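Local structure of UDP-glucose:anthocyanidin 3-O-glucosyltransferase (Clitoria ternatea, 4REL) at residues Q5-F10 against C110-A115; I9-F14 against F37-T42; D158-T163 against L173-V178. The protein is a plant glycosyltransferase of the GT-B class, built from two Rossmann-like domains that face each other across a cleft. All blocks are in the same frame, centred on the assembly; numbering follows the deposited sequence.

Contact 1: residues Q5-F10 against C110-A115; sequences QHVAIF and CIIADA
Phe10 packs tightly against Ile111 and Ala113, with its ring turned edge-on to both. Ile111 CG2 lies in the ring plane, 3.8 Å from Phe10 CD2, and Ala113 CB comes within 4.0 Å of Phe10 CB. CG of Phe10 stands anti to its carbonyl carbon (chi1 -62°), beside its own N. Beneath this packing the backbones pair in parallel. Ala8 gives its N-H to Cys110 O and takes one from Ile112 N on its own O; Phe10 does the same with Ile112 O and Asp114 N. Between the rungs, Ile9 CA comes within 3.1 Å of Ile112 O, a CA-H...O contact. The two strands, 6-10 and 110-114, lie side by side within the seven-stranded parallel sheet of a Rossmann-like domain. On the other sheet face Val7 CG1 meets Ile112 CG1 at 3.9 Å, and Leu21 of helix 18-31 touches both Ile9 and Ile112. Asp114, whose N makes the last rung, also bonds His17 ND1 through OD1, and His17 belongs to the ligand pocket. The opposite end is looser: His6 O stays 3.5 Å from Cys110 N. All the touching residues are buried, and the pair nears solvent only toward partly exposed Gln5, just before the strand.

Contact 2: residues I9-F14 against F37-T42; sequences IFPFPF and FSFIGT
Pro11 places its CD over one face of the Phe39 ring, 4.3 Å from the ring centroid and 25° off the normal, a CH-pi contact, while Pro11 CG reaches 3.6 Å from Phe39 CE2. CG of Phe39 is anti to the backbone N (chi1 -160°), beside the carbonyl carbon. On the other rim of the ring CD1 lies 3.9 Å from Ile9 CG2, the two side chains crossing at about a right angle. Ile40 points out beside Phe10, and its CD1 packs 3.6 Å from Phe10 CE1. Two backbone bonds hold this shell in register, Ile9 N to Ser38 O and Ile40 N to Ile9 O. Strands 6-10 and 36-42, with helix 18-31 between them, form the first beta-alpha-beta unit of the sheet. The ladder cannot continue, since Pro11 has no N-H to offer; its CD approaches Ile40 O to 3.2 Å instead, and a water donates to both Ile40 O and Pro11 O. Further on, the chains part. A second water joins Pro13 O to Thr42 OG1, lying 2.7 Å from that OG1. Pro13 centres an inverse gamma turn closed by Phe14 N to Phe12 O at 2.7 Å, and Thr42 is the N-cap of helix 43-50, its own N bonded to Ser45 OG. In the outer layer, Phe50 meets Phe39 edge-to-face, Leu18 touches Pro11, and Phe14 reaches the bound 3,5,7-trihydroxy-2-(4-hydroxyphenyl)-4H-chromen-4-one.

Contact 3: residues D158-T163 against L173-V178; sequences DAKNAT and LRVEDV
Val175 meets Ala159 O and Lys160 O, and Glu176 meets Lys160 O, with first torsions that place their gamma carbons near these carbonyls. In Val175, CG1 is anti to the backbone N (chi1 158°) and lies 3.8 Å from Lys160 O; CB of Val175 is closer still, 3.5 Å from Lys160 O. In Glu176, CG sits between the backbone N and the carbonyl carbon (chi1 67°), the more hindered choice, which places it 3.5 Å from that same Lys160 O. The Glu176 chain then runs on extended, and its OE2 receives Arg174 NH1 in a salt bridge of 3.0 Å. The carboxylate oxygen lies in the guanidinium plane, whereas NH1 approaches from above the carboxylate plane. Asn161 CB packs beside this ion pair, 3.9 Å from Arg174 NH1, and the aliphatic part of Arg174, extended from CG to NE, passes Asn161 O with CD at 3.8 Å.

A type I beta turn from Ala159 to Ala162 presents these carbonyls. Val175 N gives Ala162 O a bond of 3.0 Å with an N-H...O angle of 162°, nearly in line with the carbonyl; the bond from Glu176 N to Lys160 O is weak. Thr163 and Arg174 make a single backbone bridge. Within the 173-178 segment, Asp177 OD2 accepts Arg174 N at 2.8 Å, tying down the start of the short 3-10 turn 175-177.

The two segments belong to the long connection between helices 148-157 and 191-197. Val175 rests on Lys154 and Cys155 of the former, while Leu173 leans on Ile370 of helix 368-378. Salt bridges of Asp177 to Arg373 in that helix and of Glu176 to Lys388 join this connection to the domain carrying the six-stranded sheet.

How the contacts relate
Contacts 1 and 2 illustrate how one strand can organise a sheet: both start from strand 6-10, share Ile9 and Phe10, and have centres 8 Å apart. Contact 2 joins that strand to 36-42 on one side, and contact 1 joins it to 110-114 on the other. His6 of contact 1 hydrogen-bonds Ser38 of contact 2, adding a side-chain tie between strands 6-10 and 36-42. Contact 3 comes later in the chain, its centre about 36 Å from that of contact 1 and 35 Å from that of contact 2, in a loop region outside the sheet. The first two thus lie within the central sheet of one Rossmann-like domain, whereas the third lies where a loop meets helix 368-378 of the other domain.

Contact 1: residues Q5-F10 against C110-A115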
ATOM      1  N   GLN A   5     -25.346 -16.781   2.585  1.00  9.53           N
ATOM      2  CA  GLN A   5     -24.219 -16.069   1.961  1.00  9.26           C
ATOM      3  C   GLN A   5     -22.975 -16.180   2.840  1.00  9.90           C
ATOM      4  O   GLN A   5     -23.016 -15.919   4.049  1.00 12.40           O
ATOM      5  CB  GLN A   5     -24.550 -14.596   1.703  1.00 15.52           C
ATOM      6  CG  GLN A   5     -25.751 -14.366   0.773  1.00 20.60           C
ATOM      7  CD  GLN A   5     -25.729 -15.269  -0.445  1.00 24.88           C
ATOM      8  OE1 GLN A   5     -26.363 -16.327  -0.459  1.00 29.25           O
ATOM      9  NE2 GLN A   5     -24.999 -14.860  -1.475  1.00 26.34           N
ATOM     10  N   HIS A   6     -21.865 -16.573   2.229  1.00  7.28           N
ATOM     11  CA  HIS A   6     -20.659 -16.870   2.992  1.00 10.01           C
ATOM     12  C   HIS A   6     -19.431 -16.530   2.169  1.00 10.96           C
ATOM     13  O   HIS A   6     -19.099 -17.227   1.207  1.00  9.85           O
ATOM     14  CB  HIS A   6     -20.645 -18.347   3.402  1.00  8.54           C
ATOM     15  CG  HIS A   6     -19.413 -18.764   4.160  1.00  9.55           C
ATOM     16  ND1 HIS A   6     -19.074 -20.084   4.348  1.00 10.20           N
ATOM     17  CD2 HIS A   6     -18.472 -18.032   4.802  1.00  9.58           C
ATOM     18  CE1 HIS A   6     -17.949 -20.151   5.050  1.00 13.69           C
ATOM     19  NE2 HIS A   6     -17.566 -18.922   5.335  1.00 11.19           N
ATOM     20  N   VAL A   7     -18.747 -15.463   2.570  1.00  8.44           N
ATOM     21  CA  VAL A   7     -17.595 -14.967   1.838  1.00  7.10           C
ATOM     22  C   VAL A   7     -16.325 -15.450   2.535  1.00  9.82           C
ATOM     23  O   VAL A   7     -16.159 -15.274   3.749  1.00 10.84           O
ATOM     24  CB  VAL A   7     -17.607 -13.427   1.803  1.00  7.42           C
ATOM     25  CG1 VAL A   7     -16.430 -12.892   1.001  1.00  7.98           C
ATOM     26  CG2 VAL A   7     -18.915 -12.939   1.208  1.00 10.74           C
ATOM     27  N   ALA A   8     -15.434 -16.086   1.777  1.00  6.03           N
ATOM     28  CA  ALA A   8     -14.135 -16.458   2.319  1.00  7.19           C
ATOM     29  C   ALA A   8     -13.149 -15.423   1.837  1.00 10.08           C
ATOM     30  O   ALA A   8     -13.198 -15.019   0.674  1.00  8.85           O
ATOM     31  CB  ALA A   8     -13.727 -17.838   1.844  1.00  8.56           C
ATOM     32  N   ILE A   9     -12.248 -15.001   2.727  1.00  6.80           N
ATOM     33  CA  ILE A   9     -11.310 -13.935   2.416  1.00  6.04           C
ATOM     34  C   ILE A   9      -9.886 -14.403   2.641  1.00  7.56           C
ATOM     35  O   ILE A   9      -9.564 -14.932   3.713  1.00  9.05           O
ATOM     36  CB  ILE A   9     -11.583 -12.684   3.278  1.00  7.06           C
ATOM     37  CG1 ILE A   9     -13.009 -12.165   3.028  1.00 11.00           C
ATOM     38  CG2 ILE A   9     -10.569 -11.583   2.959  1.00  9.10           C
ATOM     39  CD1 ILE A   9     -13.986 -12.510   4.140  1.00 11.47           C
ATOM     40  N   PHE A  10      -9.044 -14.216   1.623  1.00  7.30           N
ATOM     41  CA  PHE A  10      -7.618 -14.571   1.704  1.00  5.90           C
ATOM     42  C   PHE A  10      -6.732 -13.344   1.557  1.00  8.48           C
ATOM     43  O   PHE A  10      -6.475 -12.908   0.437  1.00  8.50           O
ATOM     44  CB  PHE A  10      -7.234 -15.575   0.599  1.00  8.67           C
ATOM     45  CG  PHE A  10      -7.971 -16.896   0.680  1.00  8.50           C
ATOM     46  CD1 PHE A  10      -7.534 -17.902   1.534  1.00  9.54           C
ATOM     47  CD2 PHE A  10      -9.085 -17.129  -0.119  1.00 10.88           C
ATOM     48  CE1 PHE A  10      -8.210 -19.120   1.608  1.00  9.23           C
ATOM     49  CE2 PHE A  10      -9.767 -18.340  -0.061  1.00  9.15           C
ATOM     50  CZ  PHE A  10      -9.322 -19.343   0.807  1.00 10.40           C
ATOM     51  N   CYS A 110     -18.668 -17.018  -2.297  1.00  6.42           N
ATOM     52  CA  CYS A 110     -17.908 -15.958  -2.935  1.00  8.38           C
ATOM     53  C   CYS A 110     -16.539 -15.884  -2.265  1.00 11.82           C
ATOM     54  O   CYS A 110     -16.428 -16.103  -1.061  1.00  8.27           O
ATOM     55  CB  CYS A 110     -18.656 -14.626  -2.782  1.00 11.43           C
ATOM     56  SG  CYS A 110     -17.868 -13.223  -3.598  1.00 16.91           S
ATOM     57  N   ILE A 111     -15.492 -15.610  -3.039  1.00  7.89           N
ATOM     58  CA  ILE A 111     -14.168 -15.417  -2.468  1.00  6.16           C
ATOM     59  C   ILE A 111     -13.680 -14.016  -2.783  1.00  8.91           C
ATOM     60  O   ILE A 111     -13.805 -13.552  -3.921  1.00 10.43           O
ATOM     61  CB  ILE A 111     -13.154 -16.463  -2.990  1.00  5.09           C
ATOM     62  CG1 ILE A 111     -13.513 -17.847  -2.412  1.00  9.79           C
ATOM     63  CG2 ILE A 111     -11.719 -16.088  -2.585  1.00  7.30           C
ATOM     64  CD1 ILE A 111     -12.638 -18.983  -2.914  1.00 11.29           C
ATOM     65  N   ILE A 112     -13.160 -13.336  -1.761  1.00  8.10           N
ATOM     66  CA  ILE A 112     -12.405 -12.102  -1.961  1.00  6.74           C
ATOM     67  C   ILE A 112     -10.980 -12.418  -1.574  1.00  7.53           C
ATOM     68  O   ILE A 112     -10.720 -12.955  -0.502  1.00  7.47           O
ATOM     69  CB  ILE A 112     -12.894 -10.949  -1.070  1.00  7.47           C
ATOM     70  CG1 ILE A 112     -14.352 -10.622  -1.367  1.00  9.20           C
ATOM     71  CG2 ILE A 112     -12.044  -9.689  -1.281  1.00  6.93           C
ATOM     72  CD1 ILE A 112     -14.920  -9.586  -0.439  1.00  8.48           C
ATOM     73  N   ALA A 113     -10.042 -12.083  -2.443  1.00  4.58           N
ATOM     74  CA  ALA A 113      -8.649 -12.367  -2.144  1.00  7.45           C
ATOM     75  C   ALA A 113      -7.748 -11.245  -2.606  1.00  7.49           C
ATOM     76  O   ALA A 113      -8.001 -10.600  -3.627  1.00 10.15           O
ATOM     77  CB  ALA A 113      -8.226 -13.677  -2.792  1.00 11.00           C
ATOM     78  N   ASP A 114      -6.688 -11.015  -1.840  1.00  6.59           N
ATOM     79  CA  ASP A 114      -5.621 -10.142  -2.302  1.00  8.31           C
ATOM     80  C   ASP A 114      -5.159 -10.714  -3.639  1.00 10.77           C
ATOM     81  O   ASP A 114      -5.009 -11.919  -3.768  1.00  8.69           O
ATOM     82  CB  ASP A 114      -4.476 -10.156  -1.284  1.00  7.87           C
ATOM     83  CG  ASP A 114      -3.388  -9.149  -1.615  1.00  8.31           C
ATOM     84  OD1 ASP A 114      -3.233  -8.159  -0.862  1.00 10.42           O
ATOM     85  OD2 ASP A 114      -2.691  -9.337  -2.633  1.00  9.44           O
ATOM     86  N   ALA A 115      -4.981  -9.860  -4.646  1.00  7.58           N
ATOM     87  CA  ALA A 115      -4.621 -10.318  -5.991  1.00 10.33           C
ATOM     88  C   ALA A 115      -3.368 -11.191  -6.034  1.00  8.77           C
ATOM     89  O   ALA A 115      -3.217 -12.011  -6.940  1.00  8.29           O
ATOM     90  CB  ALA A 115      -4.455  -9.113  -6.943  1.00  7.69           C
TER

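Contact 2: residues I9-F14 against F37-T42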
ATOM      1  N   ILE A   9     -12.248 -15.001   2.727  1.00  6.80           N
ATOM      2  CA  ILE A   9     -11.310 -13.935   2.416  1.00  6.04           C
ATOM      3  C   ILE A   9      -9.886 -14.403   2.641  1.00  7.56           C
ATOM      4  O   ILE A   9      -9.564 -14.932   3.713  1.00  9.05           O
ATOM      5  CB  ILE A   9     -11.583 -12.684   3.278  1.00  7.06           C
ATOM      6  CG1 ILE A   9     -13.009 -12.165   3.028  1.00 11.00           C
ATOM      7  CG2 ILE A   9     -10.569 -11.583   2.959  1.00  9.10           C
ATOM      8  CD1 ILE A   9     -13.986 -12.510   4.140  1.00 11.47           C
ATOM      9  N   PHE A  10      -9.044 -14.216   1.623  1.00  7.30           N
ATOM     10  CA  PHE A  10      -7.618 -14.571   1.704  1.00  5.90           C
ATOM     11  C   PHE A  10      -6.732 -13.344   1.557  1.00  8.48           C
ATOM     12  O   PHE A  10      -6.475 -12.908   0.437  1.00  8.50           O
ATOM     13  CB  PHE A  10      -7.234 -15.575   0.599  1.00  8.67           C
ATOM     14  CG  PHE A  10      -7.971 -16.896   0.680  1.00  8.50           C
ATOM     15  CD1 PHE A  10      -7.534 -17.902   1.534  1.00  9.54           C
ATOM     16  CD2 PHE A  10      -9.085 -17.129  -0.119  1.00 10.88           C
ATOM     17  CE1 PHE A  10      -8.210 -19.120   1.608  1.00  9.23           C
ATOM     18  CE2 PHE A  10      -9.767 -18.340  -0.061  1.00  9.15           C
ATOM     19  CZ  PHE A  10      -9.322 -19.343   0.807  1.00 10.40           C
ATOM     20  N   PRO A  11      -6.243 -12.793   2.681  1.00  9.16           N
ATOM     21  CA  PRO A  11      -5.219 -11.753   2.544  1.00  8.93           C
ATOM     22  C   PRO A  11      -3.923 -12.336   2.016  1.00  7.23           C
ATOM     23  O   PRO A  11      -3.686 -13.537   2.154  1.00  9.87           O
ATOM     24  CB  PRO A  11      -4.985 -11.306   3.989  1.00  9.10           C
ATOM     25  CG  PRO A  11      -5.328 -12.540   4.811  1.00 11.94           C
ATOM     26  CD  PRO A  11      -6.523 -13.112   4.092  1.00  9.98           C
ATOM     27  N   PHE A  12      -3.095 -11.486   1.418  1.00  5.80           N
ATOM     28  CA  PHE A  12      -1.669 -11.767   1.287  1.00  6.55           C
ATOM     29  C   PHE A  12      -1.154 -11.503   2.700  1.00  7.36           C
ATOM     30  O   PHE A  12      -1.207 -10.374   3.185  1.00 10.04           O
ATOM     31  CB  PHE A  12      -1.060 -10.809   0.262  1.00  8.05           C
ATOM     32  CG  PHE A  12       0.370 -11.118  -0.106  1.00  9.89           C
ATOM     33  CD1 PHE A  12       0.735 -12.359  -0.618  1.00 10.07           C
ATOM     34  CD2 PHE A  12       1.337 -10.135  -0.003  1.00 10.21           C
ATOM     35  CE1 PHE A  12       2.070 -12.616  -0.983  1.00  9.42           C
ATOM     36  CE2 PHE A  12       2.664 -10.386  -0.364  1.00 12.13           C
ATOM     37  CZ  PHE A  12       3.025 -11.622  -0.856  1.00 10.74           C
ATOM     38  N   PRO A  13      -0.702 -12.561   3.393  1.00  9.18           N
ATOM     39  CA  PRO A  13      -0.607 -12.508   4.863  1.00 10.70           C
ATOM     40  C   PRO A  13       0.668 -11.832   5.378  1.00 12.43           C
ATOM     41  O   PRO A  13       1.394 -12.378   6.227  1.00 12.43           O
ATOM     42  CB  PRO A  13      -0.670 -13.984   5.253  1.00 13.03           C
ATOM     43  CG  PRO A  13       0.024 -14.681   4.099  1.00 11.65           C
ATOM     44  CD  PRO A  13      -0.411 -13.907   2.863  1.00  8.61           C
ATOM     45  N   PHE A  14       0.908 -10.621   4.881  1.00 11.75           N
ATOM     46  CA  PHE A  14       2.127  -9.877   5.185  1.00 11.21           C
ATOM     47  C   PHE A  14       1.866  -8.397   5.384  1.00 16.40           C
ATOM     48  O   PHE A  14       1.318  -7.739   4.496  1.00 20.85           O
ATOM     49  CB  PHE A  14       3.144 -10.081   4.067  1.00 11.50           C
ATOM     50  CG  PHE A  14       3.508 -11.515   3.871  1.00 10.72           C
ATOM     51  CD1 PHE A  14       4.435 -12.120   4.712  1.00 12.59           C
ATOM     52  CD2 PHE A  14       2.886 -12.278   2.884  1.00 11.75           C
ATOM     53  CE1 PHE A  14       4.755 -13.468   4.563  1.00 11.29           C
ATOM     54  CE2 PHE A  14       3.200 -13.627   2.738  1.00  9.49           C
ATOM     55  CZ  PHE A  14       4.131 -14.215   3.576  1.00 14.16           C
ATOM     56  N   PHE A  37     -18.564 -13.793   7.032  1.00  8.88           N
ATOM     57  CA  PHE A  37     -17.270 -13.441   6.458  1.00  7.82           C
ATOM     58  C   PHE A  37     -16.184 -14.229   7.181  1.00  8.40           C
ATOM     59  O   PHE A  37     -16.017 -14.115   8.397  1.00 10.88           O
ATOM     60  CB  PHE A  37     -17.024 -11.928   6.563  1.00  8.50           C
ATOM     61  CG  PHE A  37     -17.973 -11.108   5.719  1.00  9.42           C
ATOM     62  CD1 PHE A  37     -17.597 -10.669   4.457  1.00 12.90           C
ATOM     63  CD2 PHE A  37     -19.257 -10.823   6.167  1.00 10.44           C
ATOM     64  CE1 PHE A  37     -18.469  -9.926   3.663  1.00  9.76           C
ATOM     65  CE2 PHE A  37     -20.139 -10.088   5.375  1.00 11.08           C
ATOM     66  CZ  PHE A  37     -19.741  -9.637   4.124  1.00 10.51           C
ATOM     67  N   SER A  38     -15.453 -15.039   6.424  1.00  8.87           N
ATOM     68  CA  SER A  38     -14.461 -15.925   7.007  1.00  8.55           C
ATOM     69  C   SER A  38     -13.081 -15.486   6.547  1.00 10.72           C
ATOM     70  O   SER A  38     -12.730 -15.641   5.378  1.00 10.14           O
ATOM     71  CB  SER A  38     -14.742 -17.375   6.605  1.00  7.96           C
ATOM     72  OG  SER A  38     -15.958 -17.855   7.197  1.00  7.85           O
ATOM     73  N   PHE A  39     -12.314 -14.930   7.478  1.00  8.30           N
ATOM     74  CA  PHE A  39     -11.014 -14.324   7.189  1.00  9.92           C
ATOM     75  C   PHE A  39      -9.929 -15.361   7.465  1.00 12.69           C
ATOM     76  O   PHE A  39      -9.749 -15.806   8.599  1.00 11.50           O
ATOM     77  CB  PHE A  39     -10.832 -13.088   8.083  1.00  8.91           C
ATOM     78  CG  PHE A  39      -9.801 -12.114   7.593  1.00  8.94           C
ATOM     79  CD1 PHE A  39     -10.172 -11.028   6.815  1.00 11.39           C
ATOM     80  CD2 PHE A  39      -8.464 -12.272   7.923  1.00 10.41           C
ATOM     81  CE1 PHE A  39      -9.233 -10.112   6.368  1.00  9.22           C
ATOM     82  CE2 PHE A  39      -7.511 -11.356   7.479  1.00 11.00           C
ATOM     83  CZ  PHE A  39      -7.896 -10.283   6.704  1.00 10.47           C
ATOM     84  N   ILE A  40      -9.198 -15.741   6.426  1.00  9.31           N
ATOM     85  CA  ILE A  40      -8.305 -16.889   6.505  1.00  8.33           C
ATOM     86  C   ILE A  40      -6.861 -16.415   6.370  1.00  7.78           C
ATOM     87  O   ILE A  40      -6.419 -16.042   5.284  1.00 11.43           O
ATOM     88  CB  ILE A  40      -8.626 -17.905   5.387  1.00  8.44           C
ATOM     89  CG1 ILE A  40     -10.087 -18.369   5.494  1.00 10.47           C
ATOM     90  CG2 ILE A  40      -7.673 -19.092   5.446  1.00  9.72           C
ATOM     91  CD1 ILE A  40     -10.601 -19.105   4.242  1.00  8.42           C
ATOM     92  N   GLY A  41      -6.132 -16.420   7.482  1.00  9.44           N
ATOM     93  CA  GLY A  41      -4.750 -15.956   7.479  1.00  8.32           C
ATOM     94  C   GLY A  41      -3.815 -16.976   8.093  1.00 11.41           C
ATOM     95  O   GLY A  41      -4.232 -18.092   8.405  1.00 10.29           O
ATOM     96  N   THR A  42      -2.551 -16.601   8.268  1.00 10.24           N
ATOM     97  CA  THR A  42      -1.588 -17.467   8.938  1.00 10.84           C
ATOM     98  C   THR A  42      -1.580 -17.114  10.418  1.00 13.23           C
ATOM     99  O   THR A  42      -2.191 -16.120  10.822  1.00 11.65           O
ATOM    100  CB  THR A  42      -0.180 -17.259   8.383  1.00 10.61           C
ATOM    101  OG1 THR A  42       0.192 -15.883   8.558  1.00  9.39           O
ATOM    102  CG2 THR A  42      -0.138 -17.584   6.896  1.00 11.33           C
TER
HETATM  103  O   HOH W   1      -4.671 -16.087   3.023  1.00 12.64           O
HETATM  104  O   HOH W   2       2.254 -15.011   7.041  1.00 10.57           O

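Contact 3: residues D158-T163 against L173-V178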
ATOM      1  N   ASP A 158      15.978   0.302 -24.617  1.00 22.30           N
ATOM      2  CA  ASP A 158      15.858   1.758 -24.618  1.00 25.59           C
ATOM      3  C   ASP A 158      16.602   2.420 -23.451  1.00 24.18           C
ATOM      4  O   ASP A 158      17.184   1.738 -22.610  1.00 24.15           O
ATOM      5  CB  ASP A 158      14.372   2.148 -24.595  1.00 24.88           C
ATOM      6  CG  ASP A 158      14.020   3.182 -25.648  1.00 41.91           C
ATOM      7  OD1 ASP A 158      14.839   4.098 -25.897  1.00 44.65           O
ATOM      8  OD2 ASP A 158      12.918   3.071 -26.227  1.00 41.13           O
ATOM      9  N   ALA A 159      16.578   3.751 -23.411  1.00 28.64           N
ATOM     10  CA  ALA A 159      17.285   4.510 -22.381  1.00 29.04           C
ATOM     11  C   ALA A 159      16.545   4.413 -21.056  1.00 28.39           C
ATOM     12  O   ALA A 159      15.358   4.105 -21.033  1.00 20.19           O
ATOM     13  CB  ALA A 159      17.426   5.960 -22.796  1.00 30.51           C
ATOM     14  N   LYS A 160      17.235   4.698 -19.959  1.00 25.36           N
ATOM     15  CA  LYS A 160      16.634   4.537 -18.635  1.00 28.56           C
ATOM     16  C   LYS A 160      15.503   5.525 -18.370  1.00 24.78           C
ATOM     17  O   LYS A 160      14.585   5.243 -17.594  1.00 23.36           O
ATOM     18  CB  LYS A 160      17.699   4.626 -17.540  1.00 35.34           C
ATOM     19  CG  LYS A 160      18.644   3.433 -17.512  1.00 43.76           C
ATOM     20  CD  LYS A 160      17.861   2.135 -17.670  1.00 46.40           C
ATOM     21  CE  LYS A 160      18.693   0.903 -17.340  1.00 48.09           C
ATOM     22  NZ  LYS A 160      19.699   0.582 -18.390  1.00 51.48           N
ATOM     23  N   ASN A 161      15.562   6.679 -19.023  1.00 17.93           N
ATOM     24  CA  ASN A 161      14.521   7.688 -18.864  1.00 16.36           C
ATOM     25  C   ASN A 161      13.478   7.674 -19.989  1.00 16.60           C
ATOM     26  O   ASN A 161      12.683   8.609 -20.118  1.00 23.70           O
ATOM     27  CB  ASN A 161      15.143   9.081 -18.725  1.00 26.12           C
ATOM     28  CG  ASN A 161      15.968   9.482 -19.937  1.00 38.15           C
ATOM     29  OD1 ASN A 161      16.312   8.649 -20.779  1.00 40.38           O
ATOM     30  ND2 ASN A 161      16.305  10.765 -20.023  1.00 38.49           N
ATOM     31  N   ALA A 162      13.485   6.616 -20.800  1.00 20.67           N
ATOM     32  CA  ALA A 162      12.527   6.500 -21.902  1.00 18.67           C
ATOM     33  C   ALA A 162      11.139   6.277 -21.335  1.00 13.81           C
ATOM     34  O   ALA A 162      10.979   5.532 -20.367  1.00 19.93           O
ATOM     35  CB  ALA A 162      12.900   5.359 -22.818  1.00 22.30           C
ATOM     36  N   THR A 163      10.137   6.895 -21.953  1.00 15.83           N
ATOM     37  CA  THR A 163       8.777   6.858 -21.424  1.00 16.18           C
ATOM     38  C   THR A 163       8.011   5.635 -21.928  1.00 21.54           C
ATOM     39  O   THR A 163       8.311   5.106 -23.006  1.00 19.75           O
ATOM     40  CB  THR A 163       8.013   8.152 -21.759  1.00 17.14           C
ATOM     41  OG1 THR A 163       8.139   8.442 -23.156  1.00 18.13           O
ATOM     42  CG2 THR A 163       8.593   9.323 -20.979  1.00 15.21           C
ATOM     43  N   LEU A 173       5.275   7.422 -17.040  1.00 10.81           N
ATOM     44  CA  LEU A 173       6.083   6.357 -16.446  1.00  9.09           C
ATOM     45  C   LEU A 173       7.306   6.095 -17.320  1.00 13.21           C
ATOM     46  O   LEU A 173       7.230   6.181 -18.553  1.00 16.79           O
ATOM     47  CB  LEU A 173       5.280   5.051 -16.277  1.00 10.29           C
ATOM     48  CG  LEU A 173       4.076   5.075 -15.339  1.00 11.30           C
ATOM     49  CD1 LEU A 173       3.519   3.684 -15.187  1.00 10.03           C
ATOM     50  CD2 LEU A 173       4.518   5.599 -13.981  1.00 12.97           C
ATOM     51  N   ARG A 174       8.436   5.811 -16.675  1.00 13.45           N
ATOM     52  CA  ARG A 174       9.681   5.568 -17.390  1.00 13.45           C
ATOM     53  C   ARG A 174      10.234   4.183 -17.113  1.00 13.02           C
ATOM     54  O   ARG A 174       9.897   3.542 -16.116  1.00 12.78           O
ATOM     55  CB  ARG A 174      10.746   6.575 -16.970  1.00 13.60           C
ATOM     56  CG  ARG A 174      10.378   8.025 -17.158  1.00 14.76           C
ATOM     57  CD  ARG A 174      11.495   8.821 -16.535  1.00 19.88           C
ATOM     58  NE  ARG A 174      11.312  10.257 -16.639  1.00 21.09           N
ATOM     59  CZ  ARG A 174      12.218  11.132 -16.213  1.00 31.73           C
ATOM     60  NH1 ARG A 174      13.348  10.699 -15.664  1.00 27.30           N
ATOM     61  NH2 ARG A 174      11.998  12.433 -16.338  1.00 36.70           N
ATOM     62  N   VAL A 175      11.113   3.743 -18.006  1.00 14.69           N
ATOM     63  CA  VAL A 175      11.865   2.515 -17.836  1.00 13.03           C
ATOM     64  C   VAL A 175      12.439   2.375 -16.421  1.00 14.03           C
ATOM     65  O   VAL A 175      12.313   1.323 -15.790  1.00 15.83           O
ATOM     66  CB  VAL A 175      12.991   2.462 -18.888  1.00 16.94           C
ATOM     67  CG1 VAL A 175      14.110   1.536 -18.453  1.00 17.80           C
ATOM     68  CG2 VAL A 175      12.421   2.037 -20.223  1.00 16.81           C
ATOM     69  N   GLU A 176      13.026   3.450 -15.903  1.00 11.96           N
ATOM     70  CA  GLU A 176      13.678   3.391 -14.592  1.00 13.45           C
ATOM     71  C   GLU A 176      12.703   3.212 -13.421  1.00 15.73           C
ATOM     72  O   GLU A 176      13.118   2.896 -12.298  1.00 15.99           O
ATOM     73  CB  GLU A 176      14.539   4.635 -14.369  1.00 16.17           C
ATOM     74  CG  GLU A 176      13.745   5.917 -14.233  1.00 17.49           C
ATOM     75  CD  GLU A 176      14.630   7.143 -14.143  1.00 25.93           C
ATOM     76  OE1 GLU A 176      15.421   7.235 -13.182  1.00 23.78           O
ATOM     77  OE2 GLU A 176      14.535   8.010 -15.036  1.00 27.03           O
ATOM     78  N   ASP A 177      11.409   3.397 -13.677  1.00 14.39           N
ATOM     79  CA  ASP A 177      10.403   3.253 -12.625  1.00 13.88           C
ATOM     80  C   ASP A 177       9.897   1.819 -12.462  1.00 15.27           C
ATOM     81  O   ASP A 177       9.279   1.493 -11.451  1.00 12.45           O
ATOM     82  CB  ASP A 177       9.206   4.164 -12.913  1.00 13.81           C
ATOM     83  CG  ASP A 177       9.601   5.616 -13.111  1.00 12.63           C
ATOM     84  OD1 ASP A 177      10.539   6.083 -12.427  1.00 15.61           O
ATOM     85  OD2 ASP A 177       8.960   6.294 -13.947  1.00 12.97           O
ATOM     86  N   VAL A 178      10.144   0.978 -13.464  1.00 14.80           N
ATOM     87  CA  VAL A 178       9.568  -0.369 -13.519  1.00 15.05           C
ATOM     88  C   VAL A 178      10.066  -1.251 -12.365  1.00 17.11           C
ATOM     89  O   VAL A 178      11.261  -1.257 -12.066  1.00 19.82           O
ATOM     90  CB  VAL A 178       9.903  -1.025 -14.871  1.00 16.17           C
ATOM     91  CG1 VAL A 178       9.436  -2.468 -14.915  1.00 10.81           C
ATOM     92  CG2 VAL A 178       9.275  -0.219 -16.014  1.00 20.23           C
TER